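Local coordinates for coenzyme A transferase (Yersinia pestis, PDB 3QLI), which probably transfers coenzyme A between acyl-CoA thioesters and carboxylates such as acetate, at residues G45-E50 with Y74-K79; P51-K56 with I177-R182. All blocks are in the same frame, centred on the assembly; numbering follows the deposited sequence.

Interaction 1: G45-E50 with Y74-K79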
loop_
_atom_site.group_PDB
_atom_site.type_symbol
_atom_site.label_atom_id
_atom_site.label_comp_id
_atom_site.label_asym_id
_atom_site.label_seq_id
_atom_site.Cartn_x
_atom_site.Cartn_y
_atom_site.Cartn_z
ATOM N N GLY A 45 13.682 22.162 3.099
ATOM C CA GLY A 45 12.294 22.185 2.703
ATOM C C GLY A 45 12.101 21.750 1.266
ATOM O O GLY A 45 13.061 21.595 0.505
ATOM N N MET A 46 10.845 21.571 0.872
ATOM C CA MET A 46 10.512 21.134 -0.483
ATOM C C MET A 46 10.243 22.268 -1.471
ATOM O O MET A 46 9.565 23.235 -1.139
ATOM C CB MET A 46 9.269 20.238 -0.460
ATOM C CG MET A 46 9.351 19.024 0.442
ATOM S SD MET A 46 7.778 18.141 0.497
ATOM C CE MET A 46 7.686 17.502 -1.171
ATOM N N PHE A 47 10.780 22.147 -2.683
ATOM C CA PHE A 47 10.510 23.130 -3.734
ATOM C C PHE A 47 10.868 24.575 -3.393
ATOM O O PHE A 47 12.023 24.908 -3.149
ATOM C CB PHE A 47 9.066 23.031 -4.238
ATOM C CG PHE A 47 8.879 23.570 -5.628
ATOM C CD1 PHE A 47 9.587 23.038 -6.692
ATOM C CD2 PHE A 47 8.007 24.616 -5.869
ATOM C CE1 PHE A 47 9.425 23.535 -7.971
ATOM C CE2 PHE A 47 7.840 25.117 -7.146
ATOM C CZ PHE A 47 8.550 24.575 -8.198
ATOM N N ALA A 48 9.843 25.421 -3.390
ATOM C CA ALA A 48 9.980 26.849 -3.124
ATOM C C ALA A 48 10.569 27.055 -1.737
ATOM O O ALA A 48 11.148 28.099 -1.446
ATOM C CB ALA A 48 8.633 27.541 -3.242
ATOM N N ALA A 49 10.387 26.057 -0.881
ATOM C CA ALA A 49 10.920 26.053 0.478
ATOM C C ALA A 49 12.457 26.036 0.527
ATOM O O ALA A 49 13.047 26.489 1.505
ATOM C CB ALA A 49 10.342 24.897 1.278
ATOM N N GLU A 50 13.106 25.495 -0.505
ATOM C CA GLU A 50 14.569 25.432 -0.516
ATOM C C GLU A 50 15.090 26.860 -0.380
ATOM O O GLU A 50 14.601 27.766 -1.051
ATOM C CB GLU A 50 15.072 24.789 -1.813
ATOM C CG GLU A 50 14.537 23.379 -2.065
ATOM C CD GLU A 50 14.977 22.801 -3.402
ATOM O OE1 GLU A 50 15.382 23.576 -4.290
ATOM O OE2 GLU A 50 14.910 21.565 -3.566
ATOM N N TYR A 74 16.309 14.792 0.874
ATOM C CA TYR A 74 15.328 15.796 0.468
ATOM C C TYR A 74 14.318 15.258 -0.544
ATOM O O TYR A 74 14.564 14.223 -1.172
ATOM C CB TYR A 74 16.062 17.002 -0.144
ATOM C CG TYR A 74 16.732 16.642 -1.447
ATOM C CD1 TYR A 74 16.143 16.956 -2.664
ATOM C CD2 TYR A 74 17.936 15.949 -1.461
ATOM C CE1 TYR A 74 16.745 16.600 -3.862
ATOM C CE2 TYR A 74 18.549 15.581 -2.662
ATOM C CZ TYR A 74 17.946 15.906 -3.853
ATOM O OH TYR A 74 18.542 15.532 -5.045
ATOM N N PHE A 75 13.226 16.005 -0.720
ATOM C CA PHE A 75 12.139 15.693 -1.649
ATOM C C PHE A 75 11.801 16.924 -2.498
ATOM O O PHE A 75 12.049 18.052 -2.080
ATOM C CB PHE A 75 10.860 15.364 -0.874
ATOM C CG PHE A 75 10.842 14.009 -0.231
ATOM C CD1 PHE A 75 10.261 12.932 -0.874
ATOM C CD2 PHE A 75 11.355 13.826 1.040
ATOM C CE1 PHE A 75 10.222 11.690 -0.276
ATOM C CE2 PHE A 75 11.319 12.585 1.643
ATOM C CZ PHE A 75 10.750 11.517 0.985
ATOM N N GLU A 76 11.208 16.707 -3.671
ATOM C CA GLU A 76 10.765 17.812 -4.532
ATOM C C GLU A 76 11.780 18.903 -4.894
ATOM O O GLU A 76 11.619 20.059 -4.509
ATOM C CB GLU A 76 9.481 18.439 -3.983
ATOM C CG GLU A 76 8.581 19.036 -5.056
ATOM C CD GLU A 76 8.195 18.033 -6.129
ATOM O OE1 GLU A 76 8.074 16.832 -5.815
ATOM O OE2 GLU A 76 8.007 18.450 -7.290
ATOM N N THR A 77 12.826 18.521 -5.615
ATOM C CA THR A 77 13.885 19.442 -6.021
ATOM C C THR A 77 13.431 20.600 -6.915
ATOM O O THR A 77 12.527 20.460 -7.735
ATOM C CB THR A 77 14.996 18.696 -6.785
ATOM O OG1 THR A 77 15.081 17.347 -6.315
ATOM C CG2 THR A 77 16.334 19.389 -6.595
ATOM N N ALA A 78 14.083 21.745 -6.736
ATOM C CA ALA A 78 13.808 22.957 -7.499
ATOM C C ALA A 78 15.119 23.484 -8.078
ATOM O O ALA A 78 16.195 23.129 -7.601
ATOM C CB ALA A 78 13.157 24.004 -6.622
ATOM N N LYS A 79 15.016 24.396 -9.032
ATOM C CA LYS A 79 16.183 24.932 -9.712
ATOM C C LYS A 79 17.152 25.529 -8.708
ATOM O O LYS A 79 18.362 25.514 -8.930
ATOM C CB LYS A 79 15.769 25.989 -10.737
ATOM C CG LYS A 79 16.920 26.533 -11.564
ATOM C CD LYS A 79 16.418 27.361 -12.736
ATOM C CE LYS A 79 17.567 28.040 -13.462
ATOM N NZ LYS A 79 18.658 27.085 -13.790
#
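Phe47 N donates to Glu76 O (2.9 Å), a backbone bond that joins two loops, each following a parallel strand, with Met46 facing Glu76 and Phe47 facing Ala78. Ala78 N points its one N-H between OE1 and OE2 of Glu50, a bifurcated pair of weak hydrogen bonds, each 3.3 Å. CG of Glu50 lies anti to the carbonyl carbon (chi1 -58°) and the chain runs on extended. OE1 also accepts a weak bond from Ala81 N. Ala78 is the N-cap residue of helix 79-83, so this buried acid sits where the helix dipole would probably favour a negative charge. The small CB of Ala78 fits between Glu50 OE1 (3.3 Å) and Phe47 CD1 (3.7 Å), while Thr77 O lies at the edge of the Phe47 ring. At the other end Met46 runs beside Phe75, and its chain bends at chi3 (68°), setting the flexible thioether's CE 3.5 Å from Glu76 CB. Phe75 turns its ring away to meet Phe100 edge-to-face. In another structure of this protein Glu76 binds CoA and Glu264, about 6 Å from Met46 between side chains, holds it covalently; these loops at C-terminal strand ends thus border the CoA site, as is usual in open alpha/beta folds.

Interaction 2: P51-K56 with I177-R182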
loop_
_atom_site.group_PDB
_atom_site.type_symbol
_atom_site.label_atom_id
_atom_site.label_comp_id
_atom_site.label_asym_id
_atom_site.label_seq_id
_atom_site.Cartn_x
_atom_site.Cartn_y
_atom_site.Cartn_z
ATOM N N PRO A 51 16.078 27.065 0.489
ATOM C CA PRO A 51 16.569 28.426 0.759
ATOM C C PRO A 51 17.772 28.842 -0.112
ATOM O O PRO A 51 18.874 28.351 0.101
ATOM C CB PRO A 51 16.943 28.364 2.247
ATOM C CG PRO A 51 17.348 26.941 2.459
ATOM C CD PRO A 51 16.548 26.094 1.492
ATOM N N PRO A 52 17.556 29.745 -1.085
ATOM C CA PRO A 52 18.600 30.037 -2.079
ATOM C C PRO A 52 19.883 30.633 -1.522
ATOM O O PRO A 52 20.948 30.274 -2.011
ATOM C CB PRO A 52 17.924 31.039 -3.033
ATOM C CG PRO A 52 16.750 31.594 -2.248
ATOM C CD PRO A 52 16.287 30.424 -1.412
ATOM N N ALA A 53 19.807 31.514 -0.537
ATOM C CA ALA A 53 21.033 32.129 -0.033
ATOM C C ALA A 53 21.860 31.137 0.787
ATOM O O ALA A 53 23.096 31.089 0.682
ATOM C CB ALA A 53 20.720 33.392 0.774
ATOM N N LEU A 54 21.173 30.335 1.594
ATOM C CA LEU A 54 21.835 29.310 2.403
ATOM C C LEU A 54 22.431 28.239 1.500
ATOM O O LEU A 54 23.548 27.785 1.729
ATOM C CB LEU A 54 20.855 28.678 3.410
ATOM C CG LEU A 54 20.401 29.594 4.551
ATOM C CD1 LEU A 54 19.301 28.930 5.402
ATOM C CD2 LEU A 54 21.586 30.000 5.441
ATOM N N LEU A 55 21.697 27.834 0.475
ATOM C CA LEU A 55 22.195 26.796 -0.425
ATOM C C LEU A 55 23.363 27.292 -1.287
ATOM O O LEU A 55 24.294 26.535 -1.576
ATOM C CB LEU A 55 21.071 26.238 -1.297
ATOM C CG LEU A 55 20.033 25.447 -0.488
ATOM C CD1 LEU A 55 18.916 24.978 -1.404
ATOM C CD2 LEU A 55 20.659 24.259 0.250
ATOM N N LYS A 56 23.320 28.558 -1.693
ATOM C CA LYS A 56 24.468 29.114 -2.410
ATOM C C LYS A 56 25.701 29.116 -1.510
ATOM O O LYS A 56 26.800 28.733 -1.939
ATOM C CB LYS A 56 24.173 30.528 -2.921
ATOM C CG LYS A 56 25.368 31.191 -3.604
ATOM C CD LYS A 56 25.009 32.594 -4.078
ATOM C CE LYS A 56 26.229 33.315 -4.633
ATOM N NZ LYS A 56 26.519 32.902 -6.032
ATOM N N ILE A 177 18.174 26.206 10.737
ATOM C CA ILE A 177 18.622 27.486 10.191
ATOM C C ILE A 177 17.550 28.007 9.249
ATOM O O ILE A 177 17.155 27.300 8.317
ATOM C CB ILE A 177 19.913 27.314 9.361
ATOM C CG1 ILE A 177 20.965 26.553 10.173
ATOM C CG2 ILE A 177 20.428 28.675 8.869
ATOM C CD1 ILE A 177 22.261 26.296 9.401
ATOM N N VAL A 178 17.068 29.231 9.476
ATOM C CA VAL A 178 16.016 29.767 8.608
ATOM C C VAL A 178 16.513 30.880 7.691
ATOM O O VAL A 178 17.441 31.620 8.019
ATOM C CB VAL A 178 14.809 30.288 9.407
ATOM C CG1 VAL A 178 14.282 29.206 10.340
ATOM C CG2 VAL A 178 15.188 31.535 10.179
ATOM N N GLU A 179 15.874 30.977 6.535
ATOM C CA GLU A 179 16.100 32.072 5.613
ATOM C C GLU A 179 14.793 32.847 5.507
ATOM O O GLU A 179 13.821 32.381 4.902
ATOM C CB GLU A 179 16.531 31.525 4.254
ATOM C CG GLU A 179 16.727 32.590 3.173
ATOM C CD GLU A 179 17.603 32.083 2.038
ATOM O OE1 GLU A 179 18.499 31.249 2.316
ATOM O OE2 GLU A 179 17.407 32.510 0.875
ATOM N N VAL A 180 14.772 34.016 6.138
ATOM C CA VAL A 180 13.612 34.887 6.153
ATOM C C VAL A 180 13.430 35.517 4.774
ATOM O O VAL A 180 14.385 36.016 4.165
ATOM C CB VAL A 180 13.768 35.993 7.235
ATOM C CG1 VAL A 180 12.738 37.128 7.031
ATOM C CG2 VAL A 180 13.666 35.394 8.634
ATOM N N ASN A 181 12.201 35.482 4.281
ATOM C CA ASN A 181 11.890 36.015 2.959
ATOM C C ASN A 181 10.502 36.617 2.996
ATOM O O ASN A 181 9.529 35.904 3.231
ATOM C CB ASN A 181 11.948 34.883 1.929
ATOM C CG ASN A 181 11.726 35.363 0.517
ATOM O OD1 ASN A 181 11.445 36.537 0.286
ATOM N ND2 ASN A 181 11.863 34.462 -0.441
ATOM N N ARG A 182 10.391 37.924 2.770
ATOM C CA ARG A 182 9.081 38.572 2.865
ATOM C C ARG A 182 8.139 38.070 1.775
ATOM O O ARG A 182 6.922 38.259 1.857
ATOM C CB ARG A 182 9.202 40.103 2.834
ATOM C CG ARG A 182 9.752 40.646 1.538
ATOM C CD ARG A 182 9.667 42.176 1.469
ATOM N NE ARG A 182 9.768 42.621 0.081
ATOM C CZ ARG A 182 10.895 43.029 -0.499
ATOM N NH1 ARG A 182 12.025 43.079 0.197
ATOM N NH2 ARG A 182 10.885 43.402 -1.775
#
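Glu179 grips the first turn of helix 52-63 with both carboxylate oxygens: Ala53 N donates to Glu179 OE2 (3.0 Å, nearly straight at 167°) and Leu54 N to Glu179 OE1 (2.9 Å). OE2 uses its syn lone pair, and OE1 is also met on the syn side, 18° out of the carboxylate plane. CG of Glu179 stands anti to the backbone N and the chain stays extended, long enough to span from strand to helix. The amides of a first turn have no preceding helical carbonyl to bind, and an acid suits them; its charge would probably be stabilised by the helix dipole. OE2 has a further donor in Asn205 ND2. Around the carboxylate the prolines pack closely, with Pro51 CB 3.3 Å from OE1 of Glu179. Pro52, having no N-H, suits a first turn, and the small Ala53 lets the acid lie close over its CB. Farther along, Leu54 CD1 meets Ile177 CG2 (3.7 Å), branched apolar groups that fill the layer between helix and sheet. The short axes of helix 52-56 and strand 177-180 pass 8.6 Å apart, with 128° between their N-to-C directions. This is helix-on-sheet packing in a parallel alpha/beta domain, a strand glutamate accepting the helix's first-turn N-H groups.

From the N terminus, strand 41-44 leads into 45-50, which runs directly into 51-56 at the start of helix 52-63. The chain then passes through strand 70-74 to 74-79, where interaction 1 closes a short loop spanning one helix and one strand. Interaction 2 closes only at 177-182, after a much longer excursion through strands 94-98 and 143-148. The two loops cross, since their segments alternate along the chain. In the parallel sheet, strands 70-74 and 175-180 lie to opposite sides of strand 41-44, so the continuous run 45-56 is tied in both directions. The contacts touch where Glu50 CB packs against Leu55 CD1 (3.9 Å), linking the CoA-site loops to the helix-covered sheet.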